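Putative epoxide hydrolase protein (Klebsiella pneumoniae subsp. pneumoniae, PDB 5BOV) probably acts as an alpha/beta-hydrolase-fold enzyme on epoxides or ester-like substrates, although its actual substrate has not been established. Local coordinates at residues 185-189 against 254-258; 107-111 against 284-288; 179-183 against 192-197; 110-114 against 212-217. One frame throughout, in Å; residues are numbered along the deposited sequence.

Contact 1. Residues 185-189 against 254-258; sequences QASPQ and NNGAP
The side chains of Gln189 and Asn254 cross at about a right angle. Their amide planes are 71° apart, and neither lies flat upon the other. Ala186 ends helix 175-186, and its carbonyl is taken by the facing loop: Gly256 N donates a hydrogen bond to Ala186 O at 2.8 Å. Glycine suits this place because the side-chain direction of Gly256 aims at the helix end, where Gln185 O already sits; the bare Gly256 CA can lie 3.5 Å from Gln185 O in a CA-H...O contact. Ser187 leaves the helical path, and Pro188 then sets its CD 3.5 Å from Asn254 O. A water continues this seam, accepting from Gln189 N and donating to Asn254 O. Small methyls close the other end, Ala186 CB against Ala257 CB at 4.1 Å. The facing loop is braced from within, since Asn255 OD1 accepts from Ala257 N at 3.0 Å in an Asx turn, while its ND2 goes to Glu251. Ser187 OG bonds to Glu289 and His284 N. In alpha/beta-hydrolase terms, the seam joins helix 175-186, in what is probably the lid inserted between strands 127-133 and 247-252, to the loop after strand 247-252.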
loop_
_atom_site.group_PDB
_atom_site.type_symbol
_atom_site.label_atom_id
_atom_site.label_comp_id
_atom_site.label_asym_id
_atom_site.label_seq_id
_atom_site.Cartn_x
_atom_site.Cartn_y
_atom_site.Cartn_z
ATOM N N GLN A 185 3.726 13.765 -10.664
ATOM C CA GLN A 185 3.369 12.977 -11.856
ATOM C C GLN A 185 2.111 12.151 -11.621
ATOM O O GLN A 185 1.303 11.914 -12.529
ATOM C CB GLN A 185 4.485 12.023 -12.218
ATOM C CG GLN A 185 5.721 12.674 -12.860
ATOM C CD GLN A 185 6.582 11.566 -13.537
ATOM O OE1 GLN A 185 6.939 10.556 -12.897
ATOM N NE2 GLN A 185 6.829 11.729 -14.811
ATOM N N ALA A 186 2.042 11.570 -10.427
ATOM C CA ALA A 186 0.988 10.567 -10.128
ATOM C C ALA A 186 -0.338 11.246 -9.878
ATOM O O ALA A 186 -1.378 10.634 -10.105
ATOM C CB ALA A 186 1.417 9.726 -8.939
ATOM N N SER A 187 -0.329 12.476 -9.372
ATOM C CA SER A 187 -1.588 13.217 -9.108
ATOM C C SER A 187 -1.447 14.657 -9.621
ATOM O O SER A 187 -1.227 15.584 -8.869
ATOM C CB SER A 187 -1.891 13.211 -7.614
ATOM O OG SER A 187 -2.104 11.907 -7.109
ATOM N N PRO A 188 -1.396 14.784 -10.922
ATOM C CA PRO A 188 -1.115 16.126 -11.499
ATOM C C PRO A 188 -2.027 17.271 -11.106
ATOM O O PRO A 188 -1.563 18.422 -11.152
ATOM C CB PRO A 188 -1.256 15.907 -13.021
ATOM C CG PRO A 188 -1.281 14.495 -13.223
ATOM C CD PRO A 188 -1.648 13.781 -11.947
ATOM N N GLN A 189 -3.240 17.000 -10.661
ATOM C CA GLN A 189 -4.157 18.033 -10.229
ATOM C C GLN A 189 -4.248 18.156 -8.706
ATOM O O GLN A 189 -5.025 18.970 -8.191
ATOM C CB GLN A 189 -5.547 17.788 -10.868
ATOM C CG GLN A 189 -5.654 18.255 -12.319
ATOM C CD GLN A 189 -4.815 17.463 -13.335
ATOM O OE1 GLN A 189 -5.000 16.255 -13.513
ATOM N NE2 GLN A 189 -3.951 18.169 -14.087
ATOM N N ASN A 254 -8.146 11.575 -12.375
ATOM C CA ASN A 254 -6.909 12.240 -12.744
ATOM C C ASN A 254 -5.695 11.553 -12.160
ATOM O O ASN A 254 -4.779 12.172 -11.733
ATOM C CB ASN A 254 -7.014 13.704 -12.332
ATOM C CG ASN A 254 -8.043 14.438 -13.172
ATOM O OD1 ASN A 254 -7.675 15.054 -14.158
ATOM N ND2 ASN A 254 -9.328 14.353 -12.816
ATOM N N ASN A 255 -5.706 10.234 -12.189
ATOM C CA ASN A 255 -4.560 9.435 -11.781
ATOM C C ASN A 255 -3.532 9.366 -12.879
ATOM O O ASN A 255 -3.803 8.761 -13.973
ATOM C CB ASN A 255 -5.073 8.021 -11.438
ATOM C CG ASN A 255 -4.002 7.122 -10.886
ATOM O OD1 ASN A 255 -2.851 7.518 -10.695
ATOM N ND2 ASN A 255 -4.384 5.901 -10.592
ATOM N N GLY A 256 -2.350 9.904 -12.628
ATOM C CA GLY A 256 -1.272 9.856 -13.606
ATOM C C GLY A 256 -0.378 8.643 -13.544
ATOM O O GLY A 256 0.497 8.434 -14.397
ATOM N N ALA A 257 -0.518 7.861 -12.493
ATOM C CA ALA A 257 0.248 6.678 -12.303
ATOM C C ALA A 257 -0.394 5.556 -13.116
ATOM O O ALA A 257 -1.553 5.646 -13.490
ATOM C CB ALA A 257 0.250 6.301 -10.857
ATOM N N PRO A 258 0.433 4.540 -13.477
ATOM C CA PRO A 258 -0.092 3.439 -14.304
ATOM C C PRO A 258 -1.183 2.668 -13.529
ATOM O O PRO A 258 -1.050 2.464 -12.317
ATOM C CB PRO A 258 1.121 2.539 -14.509
ATOM C CG PRO A 258 2.324 3.309 -14.060
ATOM C CD PRO A 258 1.871 4.364 -13.119
HETATM O O HOH W 1 -4.512 14.425 -9.905
#

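Contact 2. Residues 107-111 against 284-288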
loop_
_atom_site.group_PDB
_atom_site.type_symbol
_atom_site.label_atom_id
_atom_site.label_comp_id
_atom_site.label_asym_id
_atom_site.label_seq_id
_atom_site.Cartn_x
_atom_site.Cartn_y
_atom_site.Cartn_z
ATOM N N ALA A 107 -7.785 -1.776 3.705
ATOM C CA ALA A 107 -7.881 -0.795 2.613
ATOM C C ALA A 107 -6.484 -0.334 2.252
ATOM O O ALA A 107 -5.622 -0.223 3.131
ATOM C CB ALA A 107 -8.701 0.394 3.012
ATOM N N GLY A 108 -6.250 -0.118 0.958
ATOM C CA GLY A 108 -4.967 0.336 0.560
ATOM C C GLY A 108 -4.935 0.949 -0.843
ATOM O O GLY A 108 -5.922 0.866 -1.603
ATOM N N PHE A 109 -3.830 1.641 -1.120
ATOM C CA PHE A 109 -3.507 2.081 -2.486
ATOM C C PHE A 109 -2.042 1.753 -2.791
ATOM O O PHE A 109 -1.229 1.654 -1.904
ATOM C CB PHE A 109 -3.837 3.603 -2.718
ATOM C CG PHE A 109 -2.909 4.536 -1.947
ATOM C CD1 PHE A 109 -3.073 4.711 -0.551
ATOM C CD2 PHE A 109 -1.845 5.178 -2.578
ATOM C CE1 PHE A 109 -2.201 5.541 0.131
ATOM C CE2 PHE A 109 -0.980 6.050 -1.892
ATOM C CZ PHE A 109 -1.175 6.227 -0.534
ATOM N N ASP A 110 -1.746 1.539 -4.083
ATOM C CA ASP A 110 -0.414 1.257 -4.577
ATOM C C ASP A 110 0.163 0.062 -3.815
ATOM O O ASP A 110 -0.550 -0.948 -3.721
ATOM C CB ASP A 110 0.444 2.565 -4.571
ATOM C CG ASP A 110 1.761 2.360 -5.151
ATOM O OD1 ASP A 110 1.871 2.059 -6.415
ATOM O OD2 ASP A 110 2.764 2.324 -4.456
ATOM N N TRP A 111 1.361 0.106 -3.246
ATOM C CA TRP A 111 1.885 -1.083 -2.522
ATOM C C TRP A 111 0.890 -1.559 -1.460
ATOM O O TRP A 111 0.820 -2.744 -1.169
ATOM C CB TRP A 111 3.169 -0.779 -1.805
ATOM C CG TRP A 111 4.387 -0.478 -2.651
ATOM C CD1 TRP A 111 4.456 -0.248 -3.965
ATOM C CD2 TRP A 111 5.722 -0.359 -2.148
ATOM N NE1 TRP A 111 5.781 0.050 -4.336
ATOM C CE2 TRP A 111 6.567 -0.035 -3.243
ATOM C CE3 TRP A 111 6.283 -0.455 -0.880
ATOM C CZ2 TRP A 111 7.956 0.195 -3.077
ATOM C CZ3 TRP A 111 7.663 -0.296 -0.729
ATOM C CH2 TRP A 111 8.464 0.050 -1.812
ATOM N N HIS A 284 -3.699 9.518 -7.720
ATOM C CA HIS A 284 -3.160 8.255 -7.316
ATOM C C HIS A 284 -3.322 7.951 -5.822
ATOM O O HIS A 284 -3.128 6.776 -5.400
ATOM C CB HIS A 284 -1.695 8.294 -7.686
ATOM C CG HIS A 284 -0.942 7.052 -7.401
ATOM N ND1 HIS A 284 -1.291 5.823 -7.916
ATOM C CD2 HIS A 284 0.226 6.863 -6.750
ATOM C CE1 HIS A 284 -0.405 4.915 -7.526
ATOM N NE2 HIS A 284 0.540 5.528 -6.864
ATOM N N ASN A 285 -3.636 8.964 -5.028
ATOM C CA ASN A 285 -3.767 8.779 -3.551
ATOM C C ASN A 285 -5.160 9.217 -3.047
ATOM O O ASN A 285 -5.310 10.287 -2.459
ATOM C CB ASN A 285 -2.605 9.508 -2.867
ATOM C CG ASN A 285 -2.530 9.259 -1.382
ATOM O OD1 ASN A 285 -3.464 8.736 -0.747
ATOM N ND2 ASN A 285 -1.416 9.655 -0.788
ATOM N N PRO A 286 -6.191 8.417 -3.339
ATOM C CA PRO A 286 -7.513 8.778 -2.896
ATOM C C PRO A 286 -7.682 9.036 -1.409
ATOM O O PRO A 286 -8.403 9.952 -1.036
ATOM C CB PRO A 286 -8.367 7.597 -3.370
ATOM C CG PRO A 286 -7.684 7.118 -4.595
ATOM C CD PRO A 286 -6.270 7.236 -4.273
ATOM N N PRO A 287 -7.007 8.237 -0.559
ATOM C CA PRO A 287 -7.320 8.592 0.850
ATOM C C PRO A 287 -6.795 9.962 1.268
ATOM O O PRO A 287 -7.409 10.627 2.091
ATOM C CB PRO A 287 -6.648 7.503 1.670
ATOM C CG PRO A 287 -5.652 6.823 0.751
ATOM C CD PRO A 287 -6.206 7.040 -0.650
ATOM N N GLN A 288 -5.618 10.323 0.771
ATOM C CA GLN A 288 -5.055 11.606 1.181
ATOM C C GLN A 288 -5.787 12.755 0.433
ATOM O O GLN A 288 -6.000 13.851 1.020
ATOM C CB GLN A 288 -3.591 11.670 0.912
ATOM C CG GLN A 288 -2.936 12.721 1.826
ATOM C CD GLN A 288 -1.411 12.576 1.992
ATOM O OE1 GLN A 288 -0.805 11.578 1.663
ATOM N NE2 GLN A 288 -0.812 13.633 2.549
#
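Phe109 reaches Asn285 because its CG sits between the backbone N and the carbonyl carbon (chi1 69°), while CG of Asn285 swings opposite its own N (chi1 -173°) and carries the amide over the ring. The five residues 108-112 read Gly-Phe-Asp-Trp-Gly and fit a nucleophile elbow, the tight turn between strand and helix of the alpha/beta-hydrolase fold. Ring and amide are stacked, with Asn285 OD1 3.4 Å from Phe109 CZ and displaced toward the rim. A flat, polar asparagine suits two tasks here: OD1 also caps helix 286-289 by accepting from Gln288 N at 3.1 Å, and ND2 bonds to Ser46 OG. Pro287, at the start of that helix where proline costs no backbone bond, packs CG against Phe109 CD1 at 3.6 Å. Asp110 occupies the sharp turn with a positive phi of 54°. Its OD2 accepts from Trp40 N and, weakly, from Trp111 N at 2.9 Å, backbone donors placed like those of an oxyanion hole. Asp110 and His284 are consistent with the nucleophile and histidine of an epoxide-hydrolase-like triad: Asp110 OD1 lies at the edge of the imidazole, near its plane, 3.7 Å from His284 NE2.

Contact 3. Residues 179-183 against 192-197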
loop_
_atom_site.group_PDB
_atom_site.type_symbol
_atom_site.label_atom_id
_atom_site.label_comp_id
_atom_site.label_asym_id
_atom_site.label_seq_id
_atom_site.Cartn_x
_atom_site.Cartn_y
_atom_site.Cartn_z
ATOM N N ALA A 179 10.925 11.761 -4.845
ATOM C CA ALA A 179 9.576 11.377 -4.425
ATOM C C ALA A 179 8.611 12.516 -4.713
ATOM O O ALA A 179 7.459 12.266 -5.102
ATOM C CB ALA A 179 9.548 11.000 -2.943
ATOM N N LYS A 180 9.017 13.761 -4.501
ATOM C CA LYS A 180 8.087 14.851 -4.747
ATOM C C LYS A 180 7.703 14.944 -6.239
ATOM O O LYS A 180 6.576 15.191 -6.580
ATOM C CB LYS A 180 8.675 16.217 -4.275
ATOM C CG LYS A 180 7.638 17.337 -4.217
ATOM C CD LYS A 180 8.328 18.592 -3.633
ATOM C CE LYS A 180 7.306 19.630 -3.220
ATOM N NZ LYS A 180 7.934 20.815 -2.575
ATOM N N PHE A 181 8.699 14.744 -7.123
ATOM C CA PHE A 181 8.424 14.699 -8.529
ATOM C C PHE A 181 7.428 13.579 -8.893
ATOM O O PHE A 181 6.476 13.799 -9.643
ATOM C CB PHE A 181 9.779 14.544 -9.246
ATOM C CG PHE A 181 9.703 14.607 -10.740
ATOM C CD1 PHE A 181 9.651 15.813 -11.399
ATOM C CD2 PHE A 181 9.695 13.477 -11.464
ATOM C CE1 PHE A 181 9.605 15.882 -12.802
ATOM C CE2 PHE A 181 9.643 13.505 -12.819
ATOM C CZ PHE A 181 9.544 14.697 -13.497
ATOM N N ILE A 182 7.632 12.417 -8.275
ATOM C CA ILE A 182 6.728 11.343 -8.469
ATOM C C ILE A 182 5.286 11.730 -7.990
ATOM O O ILE A 182 4.294 11.379 -8.623
ATOM C CB ILE A 182 7.214 10.071 -7.779
ATOM C CG1 ILE A 182 8.493 9.518 -8.488
ATOM C CG2 ILE A 182 6.126 9.020 -7.729
ATOM C CD1 ILE A 182 8.292 9.068 -9.936
ATOM N N TRP A 183 5.156 12.377 -6.824
ATOM C CA TRP A 183 3.846 12.756 -6.378
ATOM C C TRP A 183 3.112 13.613 -7.410
ATOM O O TRP A 183 1.944 13.423 -7.688
ATOM C CB TRP A 183 3.905 13.535 -5.034
ATOM C CG TRP A 183 4.040 12.816 -3.761
ATOM C CD1 TRP A 183 4.755 11.716 -3.524
ATOM C CD2 TRP A 183 3.517 13.234 -2.487
ATOM N NE1 TRP A 183 4.678 11.376 -2.206
ATOM C CE2 TRP A 183 3.942 12.312 -1.546
ATOM C CE3 TRP A 183 2.727 14.294 -2.078
ATOM C CZ2 TRP A 183 3.623 12.413 -0.197
ATOM C CZ3 TRP A 183 2.355 14.378 -0.736
ATOM C CH2 TRP A 183 2.804 13.479 0.168
ATOM N N PHE A 192 -0.929 19.754 -3.516
ATOM C CA PHE A 192 -0.416 19.538 -2.209
ATOM C C PHE A 192 0.630 20.551 -1.811
ATOM O O PHE A 192 1.427 21.003 -2.630
ATOM C CB PHE A 192 0.179 18.117 -2.054
ATOM C CG PHE A 192 1.317 17.798 -3.021
ATOM C CD1 PHE A 192 2.585 18.103 -2.688
ATOM C CD2 PHE A 192 1.083 17.169 -4.221
ATOM C CE1 PHE A 192 3.646 17.733 -3.510
ATOM C CE2 PHE A 192 2.104 16.819 -5.019
ATOM C CZ PHE A 192 3.381 17.186 -4.696
ATOM N N SER A 193 0.616 20.921 -0.539
ATOM C CA SER A 193 1.536 21.943 -0.046
ATOM C C SER A 193 2.920 21.378 0.136
ATOM O O SER A 193 3.102 20.146 0.300
ATOM C CB SER A 193 1.049 22.542 1.295
ATOM O OG SER A 193 1.152 21.597 2.335
ATOM N N ASP A 194 3.935 22.247 0.165
ATOM C CA ASP A 194 5.266 21.767 0.478
ATOM C C ASP A 194 5.338 21.068 1.809
ATOM O O ASP A 194 6.050 20.121 2.006
ATOM C CB ASP A 194 6.256 22.961 0.574
ATOM C CG ASP A 194 6.423 23.687 -0.760
ATOM O OD1 ASP A 194 6.313 23.025 -1.828
ATOM O OD2 ASP A 194 6.748 24.869 -0.766
ATOM N N ALA A 195 4.591 21.593 2.790
ATOM C CA ALA A 195 4.638 20.994 4.135
ATOM C C ALA A 195 3.985 19.641 4.145
ATOM O O ALA A 195 4.439 18.786 4.866
ATOM C CB ALA A 195 3.938 21.890 5.175
ATOM N N THR A 196 2.946 19.468 3.371
ATOM C CA THR A 196 2.280 18.178 3.261
ATOM C C THR A 196 3.273 17.196 2.752
ATOM O O THR A 196 3.472 16.090 3.336
ATOM C CB THR A 196 1.009 18.274 2.398
ATOM O OG1 THR A 196 0.012 19.038 3.113
ATOM C CG2 THR A 196 0.474 16.927 2.084
ATOM N N PHE A 197 4.000 17.562 1.711
ATOM C CA PHE A 197 4.984 16.638 1.210
ATOM C C PHE A 197 6.067 16.358 2.231
ATOM O O PHE A 197 6.468 15.220 2.466
ATOM C CB PHE A 197 5.618 17.119 -0.126
ATOM C CG PHE A 197 6.674 16.235 -0.578
ATOM C CD1 PHE A 197 6.321 14.971 -1.055
ATOM C CD2 PHE A 197 8.009 16.518 -0.370
ATOM C CE1 PHE A 197 7.308 14.093 -1.388
ATOM C CE2 PHE A 197 8.984 15.608 -0.694
ATOM C CZ PHE A 197 8.641 14.390 -1.174
HETATM O O HOH W 2 8.338 20.107 0.363
#
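Trp183 is the apolar centre, with Phe192 and Phe197 gathered round its indole. This aromatic cluster packs at the junction of two consecutive helices in the probable lid of the alpha/beta-hydrolase fold, where helix 175-186 ends and helix 194-201 sets off across it. Both pairs are T-shaped, but with opposite roles for the tryptophan. Phe197 points its edge at the indole face, CD1 lying 3.6 Å from Trp183 CD2, with the planes 85° apart. Toward Phe192, Trp183 instead presents its own edge: CE3 stands over the centre of the phenyl face, 3.7 Å above its plane, and Trp183 CB comes 3.7 Å from Phe192 CZ. Flat, broad rings suit this junction because each offers both a face and an edge, and three of them interlock. Further partners lie outside the pair: Trp183 NE1 donates to Pro41 O and Tyr42 stacks on the indole, tying the cluster to the loop after strand 32-37.

Moving outward, Ala179 CB sits at the edge of Phe197, 3.9 Å from CZ, while Lys180 CB covers the face of that ring in a CH-pi contact, 15° off the normal. Lys180 suits this border. Its chain leaves with CG opposite the backbone N (chi1 -167°) and stays extended, laying CG and CD over the phenyl, Lys180 CG 3.9 Å from Phe197 CG, before the ammonium emerges at the surface. There Lys180 NZ forms a salt bridge with Asp194 OD1 at 2.8 Å, approaching from above the carboxylate plane. The same nitrogen donates to a water 3.0 Å from Lys180 NZ, which in turn donates to the backbone Asp194 O.

Contact 4. Residues 110-114 against 212-217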
loop_
_atom_site.group_PDB
_atom_site.type_symbol
_atom_site.label_atom_id
_atom_site.label_comp_id
_atom_site.label_asym_id
_atom_site.label_seq_id
_atom_site.Cartn_x
_atom_site.Cartn_y
_atom_site.Cartn_z
ATOM N N ASP A 110 -1.746 1.539 -4.083
ATOM C CA ASP A 110 -0.414 1.257 -4.577
ATOM C C ASP A 110 0.163 0.062 -3.815
ATOM O O ASP A 110 -0.550 -0.948 -3.721
ATOM C CB ASP A 110 0.444 2.565 -4.571
ATOM C CG ASP A 110 1.761 2.360 -5.151
ATOM O OD1 ASP A 110 1.871 2.059 -6.415
ATOM O OD2 ASP A 110 2.764 2.324 -4.456
ATOM N N TRP A 111 1.361 0.106 -3.246
ATOM C CA TRP A 111 1.885 -1.083 -2.522
ATOM C C TRP A 111 0.890 -1.559 -1.460
ATOM O O TRP A 111 0.820 -2.744 -1.169
ATOM C CB TRP A 111 3.169 -0.779 -1.805
ATOM C CG TRP A 111 4.387 -0.478 -2.651
ATOM C CD1 TRP A 111 4.456 -0.248 -3.965
ATOM C CD2 TRP A 111 5.722 -0.359 -2.148
ATOM N NE1 TRP A 111 5.781 0.050 -4.336
ATOM C CE2 TRP A 111 6.567 -0.035 -3.243
ATOM C CE3 TRP A 111 6.283 -0.455 -0.880
ATOM C CZ2 TRP A 111 7.956 0.195 -3.077
ATOM C CZ3 TRP A 111 7.663 -0.296 -0.729
ATOM C CH2 TRP A 111 8.464 0.050 -1.812
ATOM N N GLY A 112 0.187 -0.627 -0.808
ATOM C CA GLY A 112 -0.745 -1.014 0.187
ATOM C C GLY A 112 -1.971 -1.784 -0.330
ATOM O O GLY A 112 -2.505 -2.642 0.353
ATOM N N ALA A 113 -2.420 -1.429 -1.520
ATOM C CA ALA A 113 -3.493 -2.152 -2.184
ATOM C C ALA A 113 -3.022 -3.538 -2.556
ATOM O O ALA A 113 -3.711 -4.535 -2.359
ATOM C CB ALA A 113 -4.037 -1.453 -3.404
ATOM N N ARG A 114 -1.823 -3.628 -3.176
ATOM C CA ARG A 114 -1.238 -4.929 -3.481
ATOM C C ARG A 114 -1.117 -5.801 -2.255
ATOM O O ARG A 114 -1.531 -6.959 -2.248
ATOM C CB ARG A 114 0.103 -4.735 -4.099
ATOM C CG ARG A 114 0.781 -5.986 -4.527
ATOM C CD ARG A 114 2.213 -5.700 -4.993
ATOM N NE ARG A 114 3.033 -5.342 -3.858
ATOM C CZ ARG A 114 4.180 -4.687 -3.899
ATOM N NH1 ARG A 114 4.678 -4.233 -5.034
ATOM N NH2 ARG A 114 4.869 -4.518 -2.756
ATOM N N ILE A 212 14.493 -0.949 0.146
ATOM C CA ILE A 212 13.166 -1.567 -0.041
ATOM C C ILE A 212 12.573 -1.131 -1.375
ATOM O O ILE A 212 11.966 -1.966 -2.106
ATOM C CB ILE A 212 12.217 -1.246 1.128
ATOM C CG1 ILE A 212 12.733 -1.888 2.406
ATOM C CG2 ILE A 212 10.790 -1.721 0.841
ATOM C CD1 ILE A 212 12.821 -3.392 2.401
ATOM N N THR A 213 12.699 0.154 -1.705
ATOM C CA THR A 213 12.183 0.665 -2.949
ATOM C C THR A 213 12.840 -0.071 -4.134
ATOM O O THR A 213 12.153 -0.564 -5.065
ATOM C CB THR A 213 12.452 2.146 -3.071
ATOM O OG1 THR A 213 11.718 2.843 -2.049
ATOM C CG2 THR A 213 12.004 2.722 -4.426
ATOM N N ILE A 214 14.164 -0.105 -4.143
ATOM C CA ILE A 214 14.885 -0.711 -5.293
ATOM C C ILE A 214 14.548 -2.203 -5.392
ATOM O O ILE A 214 14.331 -2.743 -6.501
ATOM C CB ILE A 214 16.398 -0.498 -5.119
ATOM C CG1 ILE A 214 16.747 0.976 -5.145
ATOM C CG2 ILE A 214 17.224 -1.268 -6.141
ATOM C CD1 ILE A 214 16.228 1.800 -6.253
ATOM N N SER A 215 14.527 -2.871 -4.244
ATOM C CA SER A 215 14.158 -4.270 -4.196
ATOM C C SER A 215 12.734 -4.494 -4.754
ATOM O O SER A 215 12.495 -5.433 -5.533
ATOM C CB SER A 215 14.255 -4.851 -2.797
ATOM O OG SER A 215 13.790 -6.201 -2.739
ATOM N N ASN A 216 11.767 -3.714 -4.287
ATOM C CA ASN A 216 10.391 -3.823 -4.792
ATOM C C ASN A 216 10.333 -3.813 -6.324
ATOM O O ASN A 216 9.700 -4.704 -6.916
ATOM C CB ASN A 216 9.505 -2.711 -4.195
ATOM C CG ASN A 216 8.103 -2.741 -4.735
ATOM O OD1 ASN A 216 7.210 -3.357 -4.159
ATOM N ND2 ASN A 216 7.875 -2.041 -5.844
ATOM N N TYR A 217 10.998 -2.815 -6.932
ATOM C CA TYR A 217 10.935 -2.640 -8.383
ATOM C C TYR A 217 11.843 -3.633 -9.169
ATOM O O TYR A 217 11.414 -4.141 -10.215
ATOM C CB TYR A 217 11.127 -1.172 -8.779
ATOM C CG TYR A 217 9.959 -0.388 -8.332
ATOM C CD1 TYR A 217 8.696 -0.561 -8.910
ATOM C CD2 TYR A 217 10.018 0.438 -7.219
ATOM C CE1 TYR A 217 7.558 0.091 -8.411
ATOM C CE2 TYR A 217 8.897 1.126 -6.783
ATOM C CZ TYR A 217 7.675 0.928 -7.369
ATOM O OH TYR A 217 6.551 1.544 -6.830
HETATM O O HOH W 3 4.165 1.340 -7.857
#
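Trp111 and Asn216 make the tight half of this contact. The amide lies stacked over one face of the indole, the planes 24° apart, with Asn216 CG 3.4 Å from Trp111 CZ2. What fixes the amide's rotation is Arg114, whose two terminal nitrogens grip one oxygen: Arg114 NH1 meets Asn216 OD1 at 2.8 Å on a lone pair in the carbonyl plane, and Arg114 NH2 meets Asn216 OD1 at 3.0 Å, nearly along the C=O axis. The shared acceptor thus gives a buried guanidinium a neutral partner, and the bend at chi3 (70°) turns the guanidinium toward Asn216. Asn216 ND2 is turned over the centre of the Tyr217 ring. Beyond the amide, Ile212 CG2 fills in against Trp111 CZ3 at 3.8 Å, and Thr213 CA meets the indole edge.

The other side is polar and wetter. Trp111 NE1 donates to Tyr217 OH at 3.0 Å, tilted slightly from the indole plane. Asp110 and Tyr217 do not touch directly; a water bridges them, donating to Asp110 OD1 at 2.8 Å and lying 2.6 Å from Tyr217 OH. A tyrosine suits this border, its ring packed and its hydroxyl reaching the water. A tyrosine of the probable lid, linked through water to the aspartate of the probable elbow, is consistent with the active site of alpha/beta-hydrolase-fold epoxide hydrolases, where such hydroxyls polarise the epoxide oxygen.

Contacts 2 and 4 start from the same turn, sharing Asp110 and Trp111 between strand 104-108 and helix 111-122, with centres about 13 Å apart. From it, contact 2 leads to the loop and start of helix 286-289 and contact 4 to helix 209-220. Contacts 1 and 3 share helix 175-186, their centres also about 13 Å apart. Contact 1 touches contact 2 through His284, whereas contacts 3 and 4, about 19 Å apart between centres, do not meet. Along the chain, contacts 1 and 3 nest within contact 2, contact 3 also within contact 4, and contact 1 alternates with contacts 3 and 4. Contacts 1 and 4 tie the probable lid helices 175-186 and 209-220 to the core.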